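Local coordinates for protein Lpg2148(MvcA) (Legionella pneumophila subsp. pneumophila str. Philadelphia 1, PDB 6K11) that probably acts as a deamidase-type effector that removes ubiquitin from the host enzyme UBE2N and so regulates its activity during infection, at residues Q17-M22 / E348-H353; E29-M34 / N367-A372; F124-E129 / Q323-K328; V134-K139 / S189-L194. All coordinates share one frame; numbering follows the deposited sequence.

Overall arrangement
The two helix contacts are neighbours: contacts 1 and 2 have centres about 15 Å apart, and the residues that touch between them are His-353 and Arg-368. Helices 4-19 and 28-39 follow each other in the chain, as do 336-351 and 358-381, so both contacts pair the N-terminal helices with the C-terminal ones. Contact 3, with its centre about 34 Å from that of contact 1, joins strands 120-129 and 325-333 in the five-stranded antiparallel sheet. Contact 4 lies within the MvcA insertion domain, about 28 Å from contact 3 between centres. Along the chain contacts 1 and 2 cross, their segments alternating; contact 3 is nested inside the loop each closes, and contact 4 inside that of contact 3.

Contact 1 (Q17-M22 / E348-H353); sequences QSYGVM and EFIDTH
Tyr-19 lays one face of its ring against Ile-350, whose CG2 sits 3.6 Å from the ring centroid and 16° off the ring normal, a CH-pi contact over the face. The two side chains cross at a slant, and the CD1 methyl of Ile-350 reaches farther back along the ring, to 3.6 Å from Tyr-19 CD2. The other face of the ring is covered from within its own segment by Ser-18 CB, so the phenol is sandwiched. Met-22 makes the second overlap. Its chain is bent at chi3 (82°), which swings CE over one face of the His-353 imidazole, 3.4 Å from ND1 of His-353; the two side chains meet tip to tip. Closer to the backbone, Met-22 CB packs on Ile-350 CG1 at 3.9 Å, while Met-22 O lies near the edge of the Phe-349 ring. His-353 ND1 donates to Phe-349 O at 3.0 Å, which helps hold the imidazole that receives the methyl; Thr-352 OG1 donates to the same oxygen from the opposite face of its carbonyl plane. No hydrogen bond crosses the contact, and Pro-358 of the next helix also touches Tyr-19. Such contacts are characteristic of apolar packing where two helices end, here the C-terminal end of helix 4-19 with its following 3-10 turn against that of helix 336-351 and the loop after it.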
loop_
_atom_site.group_PDB
_atom_site.type_symbol
_atom_site.label_atom_id
_atom_site.label_comp_id
_atom_site.label_asym_id
_atom_site.label_seq_id
_atom_site.Cartn_x
_atom_site.Cartn_y
_atom_site.Cartn_z
ATOM N N GLN A 17 0.466 -16.946 12.418
ATOM C CA GLN A 17 -0.449 -16.890 13.560
ATOM C C GLN A 17 0.308 -16.841 14.883
ATOM O O GLN A 17 -0.083 -16.113 15.805
ATOM C CB GLN A 17 -1.395 -18.097 13.581
ATOM C CG GLN A 17 -2.479 -18.125 12.531
ATOM C CD GLN A 17 -3.226 -19.439 12.531
ATOM O OE1 GLN A 17 -2.706 -20.465 12.977
ATOM N NE2 GLN A 17 -4.457 -19.421 12.034
ATOM N N SER A 18 1.375 -17.641 15.005
ATOM C CA SER A 18 2.076 -17.767 16.276
ATOM C C SER A 18 3.090 -16.648 16.499
ATOM O O SER A 18 3.243 -16.186 17.630
ATOM C CB SER A 18 2.764 -19.142 16.367
ATOM O OG SER A 18 1.795 -20.171 16.567
ATOM N N TYR A 19 3.787 -16.178 15.447
ATOM C CA TYR A 19 5.018 -15.425 15.656
ATOM C C TYR A 19 5.017 -13.990 15.152
ATOM O O TYR A 19 6.001 -13.279 15.403
ATOM C CB TYR A 19 6.205 -16.159 15.013
ATOM C CG TYR A 19 6.399 -17.553 15.560
ATOM C CD1 TYR A 19 6.588 -17.767 16.921
ATOM C CD2 TYR A 19 6.400 -18.660 14.708
ATOM C CE1 TYR A 19 6.767 -19.055 17.429
ATOM C CE2 TYR A 19 6.565 -19.939 15.203
ATOM C CZ TYR A 19 6.763 -20.135 16.549
ATOM O OH TYR A 19 6.956 -21.421 17.006
ATOM N N GLY A 20 3.971 -13.546 14.444
ATOM C CA GLY A 20 3.837 -12.161 14.013
ATOM C C GLY A 20 5.066 -11.499 13.408
ATOM O O GLY A 20 5.566 -11.919 12.354
ATOM N N VAL A 21 5.556 -10.452 14.081
ATOM C CA VAL A 21 6.652 -9.642 13.559
ATOM C C VAL A 21 7.935 -10.449 13.361
ATOM O O VAL A 21 8.780 -10.066 12.541
ATOM C CB VAL A 21 6.896 -8.427 14.491
ATOM C CG1 VAL A 21 7.412 -8.882 15.859
ATOM C CG2 VAL A 21 7.843 -7.416 13.851
ATOM N N MET A 22 8.106 -11.558 14.085
ATOM C CA MET A 22 9.333 -12.343 13.959
ATOM C C MET A 22 9.484 -12.945 12.562
ATOM O O MET A 22 10.596 -13.330 12.181
ATOM C CB MET A 22 9.371 -13.472 15.004
ATOM C CG MET A 22 9.354 -13.032 16.466
ATOM S SD MET A 22 9.361 -14.364 17.652
ATOM C CE MET A 22 11.157 -14.767 17.723
ATOM N N GLU A 348 13.878 -21.819 12.519
ATOM C CA GLU A 348 15.115 -21.991 13.282
ATOM C C GLU A 348 15.572 -20.676 13.915
ATOM O O GLU A 348 16.056 -20.656 15.061
ATOM C CB GLU A 348 16.208 -22.572 12.366
ATOM C CG GLU A 348 15.865 -23.980 11.833
ATOM C CD GLU A 348 16.869 -24.527 10.802
ATOM O OE1 GLU A 348 18.045 -24.088 10.792
ATOM O OE2 GLU A 348 16.475 -25.413 10.009
ATOM N N PHE A 349 15.426 -19.566 13.189
ATOM C CA PHE A 349 15.713 -18.250 13.765
ATOM C C PHE A 349 14.808 -17.968 14.963
ATOM O O PHE A 349 15.273 -17.507 16.010
ATOM C CB PHE A 349 15.546 -17.180 12.681
ATOM C CG PHE A 349 15.394 -15.765 13.199
ATOM C CD1 PHE A 349 16.501 -15.038 13.621
ATOM C CD2 PHE A 349 14.143 -15.141 13.199
ATOM C CE1 PHE A 349 16.359 -13.731 14.075
ATOM C CE2 PHE A 349 14.003 -13.834 13.634
ATOM C CZ PHE A 349 15.108 -13.131 14.074
ATOM N N ILE A 350 13.513 -18.269 14.831
ATOM C CA ILE A 350 12.569 -18.074 15.929
ATOM C C ILE A 350 12.918 -18.976 17.109
ATOM O O ILE A 350 12.889 -18.541 18.270
ATOM C CB ILE A 350 11.126 -18.325 15.440
ATOM C CG1 ILE A 350 10.666 -17.169 14.541
ATOM C CG2 ILE A 350 10.174 -18.552 16.627
ATOM C CD1 ILE A 350 9.586 -17.567 13.504
ATOM N N ASP A 351 13.249 -20.248 16.830
ATOM C CA ASP A 351 13.526 -21.225 17.888
ATOM C C ASP A 351 14.675 -20.778 18.786
ATOM O O ASP A 351 14.736 -21.178 19.954
ATOM C CB ASP A 351 13.895 -22.601 17.302
ATOM C CG ASP A 351 12.720 -23.335 16.662
ATOM O OD1 ASP A 351 11.543 -23.056 16.983
ATOM O OD2 ASP A 351 13.005 -24.220 15.811
ATOM N N THR A 352 15.600 -19.971 18.265
ATOM C CA THR A 352 16.728 -19.541 19.084
ATOM C C THR A 352 16.347 -18.483 20.115
ATOM O O THR A 352 17.149 -18.212 21.014
ATOM C CB THR A 352 17.893 -18.996 18.224
ATOM O OG1 THR A 352 17.549 -17.741 17.604
ATOM C CG2 THR A 352 18.332 -20.005 17.155
ATOM N N HIS A 353 15.153 -17.878 20.013
ATOM C CA HIS A 353 14.772 -16.849 20.982
ATOM C C HIS A 353 14.274 -17.503 22.266
ATOM O O HIS A 353 13.440 -18.424 22.206
ATOM C CB HIS A 353 13.692 -15.938 20.401
ATOM C CG HIS A 353 14.191 -15.047 19.303
ATOM N ND1 HIS A 353 14.483 -15.515 18.038
ATOM C CD2 HIS A 353 14.460 -13.719 19.285
ATOM C CE1 HIS A 353 14.914 -14.513 17.290
ATOM N NE2 HIS A 353 14.907 -13.413 18.021
#

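Contact 2 (E29-M34 / N367-A372); sequences EVLGQM and NRAKLA
Glu-29 turns CG anti to its backbone N (chi1 -170°), which brings that CG to 3.8 Å from Ala-372 CB. The same methyl lies 3.7 Å from Glu-29 O, so Ala-372 presses on both the backbone and the start of the side chain of Glu-29. Gly-32 is where the backbones come closest. Its CA is 4.2 Å from the CA of Ala-369 and makes a CA-H...O contact with Ala-369 O at 3.3 Å, with an angle of 127° at the hydrogen. Gly-32 has no side chain to stand between the helices, and the space a CB would take is filled by Ala-369 O and the Ala-372 methyl. This is consistent with the close approach of the axes of the two short segments, 7.1 Å, crossing at -42°. Leu-31 CD2 packs more loosely beside Ala-369 CB, and its side chain also meets Met-64 of helix 49-64. No direct hydrogen bond joins the segments, but water bridges the margins: one water accepts from Gln-33 NE2 at 2.9 Å and donates to Ala-372 O at 3.0 Å, and another accepts from Glu-29 N, with Arg-368 NH2 only a weak second donor. A glycine and two alanines bringing two helices this close, with CA-H...O contact between backbones, is typical of small-residue helix-helix packing, here joining helices 28-39 and 358-381.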
loop_
_atom_site.group_PDB
_atom_site.type_symbol
_atom_site.label_atom_id
_atom_site.label_comp_id
_atom_site.label_asym_id
_atom_site.label_seq_id
_atom_site.Cartn_x
_atom_site.Cartn_y
_atom_site.Cartn_z
ATOM N N GLU A 29 18.247 -6.868 17.385
ATOM C CA GLU A 29 19.181 -5.756 17.553
ATOM C C GLU A 29 19.270 -4.921 16.287
ATOM O O GLU A 29 19.383 -3.690 16.354
ATOM C CB GLU A 29 20.564 -6.256 17.976
ATOM C CG GLU A 29 21.504 -5.111 18.406
ATOM C CD GLU A 29 22.894 -5.590 18.861
ATOM O OE1 GLU A 29 23.708 -5.964 18.003
ATOM O OE2 GLU A 29 23.169 -5.593 20.082
ATOM N N VAL A 30 19.207 -5.567 15.121
ATOM C CA VAL A 30 19.275 -4.846 13.850
ATOM C C VAL A 30 18.031 -3.976 13.669
ATOM O O VAL A 30 18.117 -2.799 13.283
ATOM C CB VAL A 30 19.442 -5.850 12.689
ATOM C CG1 VAL A 30 19.381 -5.151 11.335
ATOM C CG2 VAL A 30 20.757 -6.619 12.844
ATOM N N LEU A 31 16.858 -4.552 13.938
ATOM C CA LEU A 31 15.610 -3.792 13.875
ATOM C C LEU A 31 15.649 -2.592 14.816
ATOM O O LEU A 31 15.272 -1.470 14.437
ATOM C CB LEU A 31 14.434 -4.705 14.224
ATOM C CG LEU A 31 13.094 -3.973 14.334
ATOM C CD1 LEU A 31 12.735 -3.416 12.968
ATOM C CD2 LEU A 31 11.976 -4.896 14.841
ATOM N N GLY A 32 16.088 -2.818 16.057
ATOM C CA GLY A 32 16.150 -1.732 17.023
ATOM C C GLY A 32 17.102 -0.625 16.605
ATOM O O GLY A 32 16.785 0.559 16.737
ATOM N N GLN A 33 18.286 -0.991 16.102
ATOM C CA GLN A 33 19.203 0.039 15.610
ATOM C C GLN A 33 18.609 0.797 14.427
ATOM O O GLN A 33 18.775 2.019 14.316
ATOM C CB GLN A 33 20.555 -0.589 15.229
ATOM C CG GLN A 33 21.326 -1.082 16.447
ATOM C CD GLN A 33 22.842 -1.152 16.203
ATOM O OE1 GLN A 33 23.306 -1.112 15.066
ATOM N NE2 GLN A 33 23.607 -1.257 17.281
ATOM N N MET A 34 17.918 0.102 13.520
ATOM C CA MET A 34 17.380 0.826 12.370
ATOM C C MET A 34 16.218 1.737 12.779
ATOM O O MET A 34 16.040 2.811 12.186
ATOM C CB MET A 34 16.960 -0.149 11.264
ATOM C CG MET A 34 18.144 -0.886 10.557
ATOM S SD MET A 34 19.587 0.154 10.076
ATOM C CE MET A 34 18.905 1.158 8.766
ATOM N N ASN A 367 11.385 -6.890 23.369
ATOM C CA ASN A 367 12.182 -6.286 24.435
ATOM C C ASN A 367 13.618 -6.043 23.973
ATOM O O ASN A 367 14.223 -5.019 24.316
ATOM C CB ASN A 367 12.149 -7.164 25.692
ATOM C CG ASN A 367 10.748 -7.222 26.333
ATOM O OD1 ASN A 367 9.861 -6.460 25.968
ATOM N ND2 ASN A 367 10.557 -8.131 27.271
ATOM N N ARG A 368 14.168 -6.954 23.163
ATOM C CA ARG A 368 15.527 -6.771 22.668
ATOM C C ARG A 368 15.597 -5.673 21.616
ATOM O O ARG A 368 16.597 -4.957 21.549
ATOM C CB ARG A 368 16.081 -8.093 22.111
ATOM C CG ARG A 368 16.294 -9.160 23.187
ATOM C CD ARG A 368 16.333 -10.584 22.614
ATOM N NE ARG A 368 17.370 -10.763 21.599
ATOM C CZ ARG A 368 17.656 -11.935 21.038
ATOM N NH1 ARG A 368 16.980 -13.022 21.401
ATOM N NH2 ARG A 368 18.607 -12.020 20.117
ATOM N N ALA A 369 14.549 -5.499 20.800
ATOM C CA ALA A 369 14.542 -4.396 19.839
ATOM C C ALA A 369 14.460 -3.050 20.549
ATOM O O ALA A 369 15.107 -2.078 20.137
ATOM C CB ALA A 369 13.376 -4.550 18.851
ATOM N N LYS A 370 13.669 -2.973 21.620
ATOM C CA LYS A 370 13.568 -1.722 22.380
ATOM C C LYS A 370 14.897 -1.368 23.044
ATOM O O LYS A 370 15.342 -0.215 22.998
ATOM C CB LYS A 370 12.455 -1.845 23.424
ATOM C CG LYS A 370 12.277 -0.594 24.321
ATOM C CD LYS A 370 10.992 -0.712 25.155
ATOM C CE LYS A 370 10.557 0.641 25.725
ATOM N NZ LYS A 370 9.255 0.564 26.468
ATOM N N LEU A 371 15.536 -2.345 23.684
ATOM C CA LEU A 371 16.844 -2.106 24.279
ATOM C C LEU A 371 17.849 -1.632 23.232
ATOM O O LEU A 371 18.583 -0.659 23.452
ATOM C CB LEU A 371 17.328 -3.378 24.964
ATOM C CG LEU A 371 18.744 -3.249 25.513
ATOM C CD1 LEU A 371 18.739 -2.277 26.699
ATOM C CD2 LEU A 371 19.308 -4.603 25.900
ATOM N N ALA A 372 17.899 -2.309 22.082
ATOM C CA ALA A 372 18.840 -1.917 21.034
ATOM C C ALA A 372 18.547 -0.509 20.528
ATOM O O ALA A 372 19.469 0.293 20.298
ATOM C CB ALA A 372 18.794 -2.922 19.882
HETATM O O HOH W 1 19.694 -9.469 18.039
HETATM O O HOH W 2 22.206 -0.857 19.836
#

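Contact 3 (F124-E129 / Q323-K328); sequences FEIDRE and QPLRVK
Antiparallel pairing joins strand 124-129 to strand 325-328 inside the five-stranded sheet, where strand 120-129 runs between 325-333 and 228-238. The evidence is in the backbone: Glu-125 and Lys-328 form a hydrogen-bonded pair, with Glu-125 N to Lys-328 O at 2.9 Å and Lys-328 N to Glu-125 O at 3.1 Å, and Asp-127 pairs with Arg-326 in the same way; the bond from Glu-129 N to Pro-324 O continues the pattern. Ile-126 and Val-327 are a non-hydrogen-bonded pair, their side chains alongside each other, Ile-126 CD1 touching Val-327 CG2 at 3.6 Å. On the other face Asp-127 is the focus of a salt-bridge network. Its OD2 takes Lys-328 NZ at 2.7 Å through the syn lone pair, and Arg-326 NE at 3.1 Å through the anti lone pair. A third donor, Arg-326 NH2, comes to the same oxygen at 3.3 Å on the anti side, 31° out of the carboxylate plane. Arg-326 thus grips side-on, its guanidinium edge meeting OD2 with the two planes 58° apart, while Lys-328 crosses Asp-127 at about a right angle. Three donors on one oxygen would probably favour the charged carboxylate. Trp-228 of strand 228-238 adds a cation-pi partner to Arg-326. Alternating hydrogen-bonded and non-hydrogen-bonded pairs are the mark of an antiparallel beta sheet, here the five-stranded one.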
loop_
_atom_site.group_PDB
_atom_site.type_symbol
_atom_site.label_atom_id
_atom_site.label_comp_id
_atom_site.label_asym_id
_atom_site.label_seq_id
_atom_site.Cartn_x
_atom_site.Cartn_y
_atom_site.Cartn_z
ATOM N N PHE A 124 -1.217 -8.789 -6.264
ATOM C CA PHE A 124 -2.162 -7.797 -6.760
ATOM C C PHE A 124 -1.826 -6.423 -6.210
ATOM O O PHE A 124 -1.367 -6.289 -5.074
ATOM C CB PHE A 124 -3.603 -8.099 -6.356
ATOM C CG PHE A 124 -4.169 -9.330 -6.976
ATOM C CD1 PHE A 124 -3.987 -10.566 -6.377
ATOM C CD2 PHE A 124 -4.909 -9.251 -8.147
ATOM C CE1 PHE A 124 -4.522 -11.716 -6.946
ATOM C CE2 PHE A 124 -5.449 -10.389 -8.718
ATOM C CZ PHE A 124 -5.255 -11.625 -8.111
ATOM N N GLU A 125 -2.123 -5.400 -7.011
ATOM C CA GLU A 125 -2.037 -4.011 -6.579
ATOM C C GLU A 125 -3.326 -3.302 -6.974
ATOM O O GLU A 125 -3.780 -3.424 -8.115
ATOM C CB GLU A 125 -0.818 -3.319 -7.197
ATOM C CG GLU A 125 -0.596 -1.895 -6.702
ATOM C CD GLU A 125 0.088 -1.833 -5.341
ATOM O OE1 GLU A 125 0.721 -2.843 -4.929
ATOM O OE2 GLU A 125 -0.006 -0.761 -4.684
ATOM N N ILE A 126 -3.937 -2.603 -6.026
ATOM C CA ILE A 126 -5.130 -1.806 -6.283
ATOM C C ILE A 126 -4.719 -0.346 -6.229
ATOM O O ILE A 126 -4.151 0.100 -5.227
ATOM C CB ILE A 126 -6.249 -2.079 -5.262
ATOM C CG1 ILE A 126 -6.444 -3.582 -5.033
ATOM C CG2 ILE A 126 -7.553 -1.389 -5.686
ATOM C CD1 ILE A 126 -7.181 -4.270 -6.122
ATOM N N ASP A 127 -5.008 0.390 -7.298
ATOM C CA ASP A 127 -4.741 1.820 -7.383
ATOM C C ASP A 127 -6.053 2.589 -7.351
ATOM O O ASP A 127 -7.078 2.112 -7.845
ATOM C CB ASP A 127 -4.004 2.183 -8.680
ATOM C CG ASP A 127 -2.622 1.584 -8.756
ATOM O OD1 ASP A 127 -2.009 1.399 -7.685
ATOM O OD2 ASP A 127 -2.155 1.299 -9.883
ATOM N N ARG A 128 -6.010 3.790 -6.787
ATOM C CA ARG A 128 -7.139 4.702 -6.882
ATOM C C ARG A 128 -6.737 5.913 -7.714
ATOM O O ARG A 128 -5.574 6.320 -7.720
ATOM C CB ARG A 128 -7.608 5.154 -5.503
ATOM C CG ARG A 128 -6.567 5.900 -4.721
ATOM C CD ARG A 128 -7.073 6.152 -3.321
ATOM N NE ARG A 128 -6.414 7.295 -2.709
ATOM C CZ ARG A 128 -5.306 7.211 -1.990
ATOM N NH1 ARG A 128 -4.727 6.024 -1.787
ATOM N NH2 ARG A 128 -4.787 8.311 -1.465
ATOM N N GLU A 129 -7.711 6.476 -8.424
ATOM C CA GLU A 129 -7.472 7.628 -9.287
ATOM C C GLU A 129 -7.713 8.899 -8.487
ATOM O O GLU A 129 -8.829 9.142 -8.011
ATOM C CB GLU A 129 -8.364 7.576 -10.523
ATOM C CG GLU A 129 -7.903 8.493 -11.645
ATOM C CD GLU A 129 -8.907 8.556 -12.776
ATOM O OE1 GLU A 129 -10.117 8.422 -12.489
ATOM O OE2 GLU A 129 -8.497 8.738 -13.944
ATOM N N GLN A 323 -13.597 7.055 -5.213
ATOM C CA GLN A 323 -12.793 7.287 -6.401
ATOM C C GLN A 323 -12.656 6.015 -7.229
ATOM O O GLN A 323 -12.665 4.905 -6.680
ATOM C CB GLN A 323 -11.390 7.791 -6.035
ATOM C CG GLN A 323 -11.376 9.048 -5.166
ATOM C CD GLN A 323 -9.963 9.411 -4.747
ATOM O OE1 GLN A 323 -9.205 8.559 -4.274
ATOM N NE2 GLN A 323 -9.592 10.676 -4.935
ATOM N N PRO A 324 -12.515 6.148 -8.549
ATOM C CA PRO A 324 -12.273 4.970 -9.389
ATOM C C PRO A 324 -11.074 4.178 -8.900
ATOM O O PRO A 324 -10.087 4.742 -8.421
ATOM C CB PRO A 324 -12.004 5.575 -10.776
ATOM C CG PRO A 324 -12.707 6.902 -10.756
ATOM C CD PRO A 324 -12.598 7.393 -9.341
ATOM N N LEU A 325 -11.174 2.855 -9.026
ATOM C CA LEU A 325 -10.102 1.934 -8.687
ATOM C C LEU A 325 -9.779 1.082 -9.901
ATOM O O LEU A 325 -10.620 0.878 -10.784
ATOM C CB LEU A 325 -10.486 1.012 -7.512
ATOM C CG LEU A 325 -10.982 1.650 -6.214
ATOM C CD1 LEU A 325 -11.530 0.570 -5.259
ATOM C CD2 LEU A 325 -9.870 2.442 -5.558
ATOM N N ARG A 326 -8.552 0.568 -9.931
ATOM C CA ARG A 326 -8.139 -0.381 -10.950
ATOM C C ARG A 326 -7.308 -1.469 -10.294
ATOM O O ARG A 326 -6.637 -1.237 -9.286
ATOM C CB ARG A 326 -7.338 0.286 -12.076
ATOM C CG ARG A 326 -6.015 0.840 -11.651
ATOM C CD ARG A 326 -5.198 1.234 -12.867
ATOM N NE ARG A 326 -3.867 1.683 -12.486
ATOM C CZ ARG A 326 -3.125 2.513 -13.209
ATOM N NH1 ARG A 326 -3.580 2.979 -14.366
ATOM N NH2 ARG A 326 -1.927 2.865 -12.773
ATOM N N VAL A 327 -7.360 -2.658 -10.885
ATOM C CA VAL A 327 -6.708 -3.849 -10.356
ATOM C C VAL A 327 -5.661 -4.298 -11.363
ATOM O O VAL A 327 -5.963 -4.433 -12.555
ATOM C CB VAL A 327 -7.722 -4.979 -10.094
ATOM C CG1 VAL A 327 -7.049 -6.154 -9.398
ATOM C CG2 VAL A 327 -8.922 -4.465 -9.288
ATOM N N LYS A 328 -4.440 -4.532 -10.887
ATOM C CA LYS A 328 -3.372 -5.084 -11.707
ATOM C C LYS A 328 -2.725 -6.227 -10.942
ATOM O O LYS A 328 -2.805 -6.295 -9.713
ATOM C CB LYS A 328 -2.321 -4.026 -12.095
ATOM C CG LYS A 328 -1.807 -3.187 -10.950
ATOM C CD LYS A 328 -1.078 -1.903 -11.420
ATOM C CE LYS A 328 -0.260 -1.323 -10.263
ATOM N NZ LYS A 328 0.175 0.085 -10.420
#

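Contact 4 (V134-K139 / S189-L194); sequences VLVKTK and SAEYSL
Glu-191 runs its side chain beside Val-136 at the edge of the mixed beta sheet of the insertion domain, where strand 192-193 pairs antiparallel with strand 134-137. From the backbone outward, its CB lies 3.8 Å from Leu-135 O and its CG 4.2 Å from Val-136 CG2. The chain is extended beyond CG, and it points the same way as the Val-136 side chain. CD comes to 4.0 Å from Val-134 CG2, and at the tip OE1 meets Val-136 CG2 at 3.6 Å while OE2 rests 3.9 Å from Val-134 CG1. What this strand offers the carboxylate is apolar, the side-chain carbons of Val-134 and Val-136, and its charge is met elsewhere: OE1 forms a salt bridge with Lys-152 of the neighbouring strand 152-155. The pairing itself rests on two backbone bonds between Leu-135 and Tyr-192, Leu-135 N to Tyr-192 O at 2.7 Å (172° at the hydrogen) and Tyr-192 N to Leu-135 O at 2.9 Å. On the face away from Glu-191, helix 206-220 covers Leu-135, Tyr-192 and Leu-194. There Leu-194 CD2 sits 3.7 Å from Leu-135 CB.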
loop_
_atom_site.group_PDB
_atom_site.type_symbol
_atom_site.label_atom_id
_atom_site.label_comp_id
_atom_site.label_asym_id
_atom_site.label_seq_id
_atom_site.Cartn_x
_atom_site.Cartn_y
_atom_site.Cartn_z
ATOM N N VAL A 134 -7.733 21.224 -6.523
ATOM C CA VAL A 134 -7.700 22.651 -6.231
ATOM C C VAL A 134 -6.561 23.329 -6.982
ATOM O O VAL A 134 -5.539 22.722 -7.324
ATOM C CB VAL A 134 -7.600 22.977 -4.718
ATOM C CG1 VAL A 134 -8.787 22.379 -3.920
ATOM C CG2 VAL A 134 -6.273 22.553 -4.145
ATOM N N LEU A 135 -6.767 24.619 -7.229
ATOM C CA LEU A 135 -5.766 25.541 -7.734
ATOM C C LEU A 135 -5.368 26.463 -6.588
ATOM O O LEU A 135 -6.231 26.913 -5.824
ATOM C CB LEU A 135 -6.331 26.355 -8.909
ATOM C CG LEU A 135 -5.658 27.681 -9.238
ATOM C CD1 LEU A 135 -4.266 27.428 -9.809
ATOM C CD2 LEU A 135 -6.509 28.491 -10.209
ATOM N N VAL A 136 -4.071 26.722 -6.444
ATOM C CA VAL A 136 -3.565 27.614 -5.402
ATOM C C VAL A 136 -2.839 28.769 -6.071
ATOM O O VAL A 136 -1.860 28.558 -6.798
ATOM C CB VAL A 136 -2.626 26.899 -4.416
ATOM C CG1 VAL A 136 -2.045 27.901 -3.418
ATOM C CG2 VAL A 136 -3.346 25.738 -3.696
ATOM N N LYS A 137 -3.301 29.987 -5.807
ATOM C CA LYS A 137 -2.621 31.192 -6.257
ATOM C C LYS A 137 -1.642 31.629 -5.173
ATOM O O LYS A 137 -2.035 31.814 -4.016
ATOM C CB LYS A 137 -3.634 32.295 -6.552
ATOM C CG LYS A 137 -3.037 33.534 -7.114
ATOM C CD LYS A 137 -4.137 34.533 -7.419
ATOM C CE LYS A 137 -3.644 35.953 -7.245
ATOM N NZ LYS A 137 -4.717 36.926 -7.589
ATOM N N THR A 138 -0.373 31.776 -5.538
ATOM C CA THR A 138 0.650 32.147 -4.571
ATOM C C THR A 138 1.708 33.024 -5.222
ATOM O O THR A 138 2.107 32.798 -6.369
ATOM C CB THR A 138 1.322 30.915 -3.947
ATOM O OG1 THR A 138 2.437 31.336 -3.144
ATOM C CG2 THR A 138 1.797 29.949 -5.032
ATOM N N LYS A 139 2.153 34.029 -4.477
ATOM C CA LYS A 139 3.273 34.843 -4.915
ATOM C C LYS A 139 4.532 33.990 -5.009
ATOM O O LYS A 139 4.715 33.025 -4.260
ATOM C CB LYS A 139 3.498 36.004 -3.944
ATOM C CG LYS A 139 2.441 37.108 -4.038
ATOM C CD LYS A 139 2.898 38.384 -3.331
ATOM C CE LYS A 139 1.926 39.546 -3.564
ATOM N NZ LYS A 139 1.545 39.726 -5.002
ATOM N N SER A 189 -9.056 34.464 -2.848
ATOM C CA SER A 189 -9.384 33.345 -1.977
ATOM C C SER A 189 -8.169 32.432 -1.813
ATOM O O SER A 189 -7.204 32.484 -2.585
ATOM C CB SER A 189 -10.578 32.561 -2.523
ATOM O OG SER A 189 -11.679 33.425 -2.762
ATOM N N ALA A 190 -8.217 31.602 -0.768
ATOM C CA ALA A 190 -7.067 30.762 -0.447
ATOM C C ALA A 190 -6.827 29.713 -1.527
ATOM O O ALA A 190 -5.684 29.479 -1.934
ATOM C CB ALA A 190 -7.270 30.091 0.913
ATOM N N GLU A 191 -7.891 29.064 -1.985
ATOM C CA GLU A 191 -7.820 28.026 -2.998
ATOM C C GLU A 191 -9.058 28.121 -3.871
ATOM O O GLU A 191 -10.079 28.688 -3.474
ATOM C CB GLU A 191 -7.745 26.628 -2.381
ATOM C CG GLU A 191 -6.698 26.470 -1.299
ATOM C CD GLU A 191 -6.450 25.016 -0.947
ATOM O OE1 GLU A 191 -5.263 24.636 -0.849
ATOM O OE2 GLU A 191 -7.441 24.263 -0.777
ATOM N N TYR A 192 -8.967 27.539 -5.061
ATOM C CA TYR A 192 -10.082 27.501 -5.992
ATOM C C TYR A 192 -10.277 26.082 -6.495
ATOM O O TYR A 192 -9.305 25.372 -6.779
ATOM C CB TYR A 192 -9.855 28.459 -7.165
ATOM C CG TYR A 192 -9.799 29.912 -6.739
ATOM C CD1 TYR A 192 -8.620 30.471 -6.256
ATOM C CD2 TYR A 192 -10.936 30.719 -6.800
ATOM C CE1 TYR A 192 -8.566 31.807 -5.854
ATOM C CE2 TYR A 192 -10.890 32.053 -6.404
ATOM C CZ TYR A 192 -9.703 32.584 -5.931
ATOM O OH TYR A 192 -9.659 33.900 -5.535
ATOM N N SER A 193 -11.536 25.671 -6.591
ATOM C CA SER A 193 -11.845 24.327 -7.054
ATOM C C SER A 193 -11.622 24.208 -8.556
ATOM O O SER A 193 -11.903 25.138 -9.319
ATOM C CB SER A 193 -13.295 23.969 -6.715
ATOM O OG SER A 193 -13.589 22.632 -7.103
ATOM N N LEU A 194 -11.109 23.055 -8.981
ATOM C CA LEU A 194 -10.968 22.734 -10.393
ATOM C C LEU A 194 -12.144 21.924 -10.922
ATOM O O LEU A 194 -12.132 21.532 -12.097
ATOM C CB LEU A 194 -9.663 21.952 -10.631
ATOM C CG LEU A 194 -8.334 22.519 -10.131
ATOM C CD1 LEU A 194 -7.233 21.463 -10.267
ATOM C CD2 LEU A 194 -7.955 23.770 -10.910
HETATM O O HOH W 3 -5.495 30.483 -4.123
#